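Local coordinates for protein PrgX (Enterococcus faecalis, PDB 2AWI) that acts as a repressor and receptor for the peptide sex pheromone cCF10, regulating conjugation and probably binding DNA through an N-terminal helix-turn-helix, at the interface of chains A and B. Numbering follows the deposited sequence. Chains: chain A/B, PrgX.

The interface of chains A and B. Residues chain A 254, 288-293; chain B 245, 248-252.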
loop_
_atom_site.group_PDB
_atom_site.type_symbol
_atom_site.label_atom_id
_atom_site.label_comp_id
_atom_site.label_asym_id
_atom_site.label_seq_id
_atom_site.Cartn_x
_atom_site.Cartn_y
_atom_site.Cartn_z
ATOM N N TYR A 254 8.676 -10.018 -4.226
ATOM C CA TYR A 254 7.628 -9.939 -5.228
ATOM C C TYR A 254 6.968 -8.574 -5.153
ATOM O O TYR A 254 6.632 -7.981 -6.173
ATOM C CB TYR A 254 6.586 -11.034 -5.010
ATOM C CG TYR A 254 5.627 -11.186 -6.167
ATOM C CD1 TYR A 254 4.555 -10.307 -6.336
ATOM C CD2 TYR A 254 5.822 -12.185 -7.122
ATOM C CE1 TYR A 254 3.702 -10.421 -7.435
ATOM C CE2 TYR A 254 4.979 -12.308 -8.221
ATOM C CZ TYR A 254 3.925 -11.424 -8.372
ATOM O OH TYR A 254 3.116 -11.538 -9.470
ATOM N N LYS A 288 3.138 -20.421 -11.428
ATOM C CA LYS A 288 1.781 -20.720 -10.977
ATOM C C LYS A 288 1.266 -19.750 -9.912
ATOM O O LYS A 288 0.490 -20.129 -9.032
ATOM C CB LYS A 288 1.703 -22.161 -10.455
ATOM C CG LYS A 288 2.200 -23.194 -11.451
ATOM C CD LYS A 288 1.435 -23.107 -12.763
ATOM C CE LYS A 288 2.052 -24.001 -13.829
ATOM N NZ LYS A 288 2.160 -25.409 -13.356
ATOM N N PHE A 289 1.710 -18.498 -10.005
ATOM C CA PHE A 289 1.290 -17.443 -9.091
ATOM C C PHE A 289 0.417 -16.468 -9.867
ATOM O O PHE A 289 0.718 -16.136 -11.013
ATOM C CB PHE A 289 2.497 -16.677 -8.543
ATOM C CG PHE A 289 2.932 -17.112 -7.172
ATOM C CD1 PHE A 289 3.781 -18.204 -7.007
ATOM C CD2 PHE A 289 2.507 -16.413 -6.044
ATOM C CE1 PHE A 289 4.205 -18.591 -5.735
ATOM C CE2 PHE A 289 2.922 -16.789 -4.769
ATOM C CZ PHE A 289 3.775 -17.881 -4.614
ATOM N N THR A 290 -0.669 -16.016 -9.253
ATOM C CA THR A 290 -1.546 -15.048 -9.905
ATOM C C THR A 290 -1.046 -13.665 -9.478
ATOM O O THR A 290 -1.073 -13.323 -8.294
ATOM C CB THR A 290 -3.009 -15.211 -9.449
ATOM O OG1 THR A 290 -3.401 -16.584 -9.577
ATOM C CG2 THR A 290 -3.928 -14.352 -10.301
ATOM N N PRO A 291 -0.576 -12.853 -10.438
ATOM C CA PRO A 291 -0.074 -11.516 -10.107
ATOM C C PRO A 291 -1.177 -10.619 -9.555
ATOM O O PRO A 291 -2.361 -10.883 -9.767
ATOM C CB PRO A 291 0.481 -11.023 -11.439
ATOM C CG PRO A 291 -0.466 -11.632 -12.424
ATOM C CD PRO A 291 -0.641 -13.043 -11.899
ATOM N N PRO A 292 -0.801 -9.556 -8.827
ATOM C CA PRO A 292 -1.738 -8.599 -8.226
ATOM C C PRO A 292 -2.790 -8.037 -9.181
ATOM O O PRO A 292 -2.585 -7.979 -10.391
ATOM C CB PRO A 292 -0.811 -7.516 -7.686
ATOM C CG PRO A 292 0.368 -8.310 -7.242
ATOM C CD PRO A 292 0.580 -9.251 -8.412
ATOM N N LYS A 293 -3.918 -7.629 -8.611
ATOM C CA LYS A 293 -5.030 -7.061 -9.366
ATOM C C LYS A 293 -4.509 -6.013 -10.338
ATOM O O LYS A 293 -4.841 -6.016 -11.525
ATOM C CB LYS A 293 -6.035 -6.408 -8.405
ATOM C CG LYS A 293 -5.508 -5.169 -7.653
ATOM C CD LYS A 293 -4.272 -5.476 -6.804
ATOM C CE LYS A 293 -3.726 -4.232 -6.107
ATOM N NZ LYS A 293 -2.537 -4.538 -5.257
ATOM N N PHE B 245 -5.464 -18.381 -1.557
ATOM C CA PHE B 245 -4.022 -18.399 -1.788
ATOM C C PHE B 245 -3.558 -19.846 -1.959
ATOM O O PHE B 245 -2.739 -20.148 -2.826
ATOM C CB PHE B 245 -3.274 -17.752 -0.619
ATOM C CG PHE B 245 -1.780 -17.780 -0.770
ATOM C CD1 PHE B 245 -1.161 -17.112 -1.820
ATOM C CD2 PHE B 245 -0.990 -18.491 0.128
ATOM C CE1 PHE B 245 0.222 -17.151 -1.977
ATOM C CE2 PHE B 245 0.396 -18.537 -0.020
ATOM C CZ PHE B 245 1.004 -17.866 -1.074
ATOM N N ASP B 248 -4.813 -21.158 -5.478
ATOM C CA ASP B 248 -4.126 -20.707 -6.687
ATOM C C ASP B 248 -3.079 -19.615 -6.473
ATOM O O ASP B 248 -2.855 -18.782 -7.348
ATOM C CB ASP B 248 -5.142 -20.243 -7.735
ATOM C CG ASP B 248 -6.062 -19.168 -7.216
ATOM O OD1 ASP B 248 -6.992 -19.498 -6.449
ATOM O OD2 ASP B 248 -5.850 -17.988 -7.569
ATOM N N LYS B 249 -2.435 -19.630 -5.310
ATOM C CA LYS B 249 -1.394 -18.660 -4.981
ATOM C C LYS B 249 -1.682 -17.227 -5.455
ATOM O O LYS B 249 -0.821 -16.559 -6.044
ATOM C CB LYS B 249 -0.056 -19.141 -5.554
ATOM C CG LYS B 249 0.409 -20.483 -4.999
ATOM C CD LYS B 249 0.617 -20.425 -3.488
ATOM C CE LYS B 249 0.992 -21.787 -2.919
ATOM N NZ LYS B 249 -0.091 -22.794 -3.120
ATOM N N ASN B 250 -2.897 -16.757 -5.199
ATOM C CA ASN B 250 -3.271 -15.404 -5.590
ATOM C C ASN B 250 -2.495 -14.453 -4.675
ATOM O O ASN B 250 -2.524 -14.602 -3.455
ATOM C CB ASN B 250 -4.775 -15.204 -5.409
ATOM C CG ASN B 250 -5.294 -14.015 -6.178
ATOM O OD1 ASN B 250 -4.788 -12.902 -6.037
ATOM N ND2 ASN B 250 -6.312 -14.242 -6.998
ATOM N N ILE B 251 -1.790 -13.491 -5.262
ATOM C CA ILE B 251 -1.000 -12.552 -4.470
ATOM C C ILE B 251 -1.841 -11.591 -3.640
ATOM O O ILE B 251 -1.580 -11.404 -2.448
ATOM C CB ILE B 251 -0.039 -11.753 -5.362
ATOM C CG1 ILE B 251 1.023 -12.697 -5.928
ATOM C CG2 ILE B 251 0.625 -10.648 -4.562
ATOM C CD1 ILE B 251 1.863 -13.378 -4.862
ATOM N N ASP B 252 -2.851 -10.988 -4.255
ATOM C CA ASP B 252 -3.711 -10.070 -3.524
ATOM C C ASP B 252 -4.325 -10.751 -2.305
ATOM O O ASP B 252 -4.390 -10.157 -1.227
ATOM C CB ASP B 252 -4.837 -9.538 -4.416
ATOM C CG ASP B 252 -4.332 -8.616 -5.509
ATOM O OD1 ASP B 252 -3.367 -7.853 -5.271
ATOM O OD2 ASP B 252 -4.917 -8.646 -6.610
#
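A short parallel beta bridge pairs A:Thr290, in the loop between helices 270-286 and 293-300, with B:Asn250, in the turn joining helices 230-248 and 251-266. Backbone bonds on either side of B:Asn250 define it. B:Ile251 N reaches A:Thr290 O at 3.1 Å, in the carbonyl plane and fairly straight (159° at H), whereas A:Thr290 N meets B:Lys249 O from above the carbonyl plane at 3.3 Å. The A:Thr290 hydroxyl extends the pairing: with OG1 anti to the carbonyl carbon, it donates to B:Asp248 O at 3.2 Å, in that carbonyl's plane, at the C-terminal end of helix 230-248.

The apolar packing is tightest around B:Ile251. B:Ile251 CG1, beside its backbone N (chi1 -67°), carries CD1 to the rim of the A:Phe289 ring, 3.3 Å from A:Phe289 CD2, and over the centre of the A:Tyr254 ring face. B:Ile251 CG2 instead lies alongside A:Pro292, 3.6 Å from A:Pro292 CG, the two side chains pointing the same way. B:Lys249 CB sits over the centre of the A:Phe289 ring, a CH-pi contact 3.8 Å from the centroid; B:Phe245 adds a lighter touch, its CE1 on A:Phe289 CE2.

Past A:Pro292 the contact becomes polar. B:Asp252 OD2 turns its syn lone pair to A:Lys293 N at 2.5 Å, a short and bent bond (135° at H), and so meets the first turn of helix 293-300, whose N-terminal dipole may stabilise the carboxylate's charge. The A:Lys293 chain, bent at chi2, crosses that carboxylate at about a right angle. A:Lys293 NZ makes a long salt bridge to B:Asp252 OD1 (3.4 Å). A:Lys293 is poorly ordered, so both the short bond and the salt bridge are less certain, marking a looser margin than the isoleucine cluster. Repeated by the two-fold axis, the patch helps join C-terminal helical regions of two PrgX copies in the deposited assembly, and may contribute to the oligomer of the pheromone-responsive repressor.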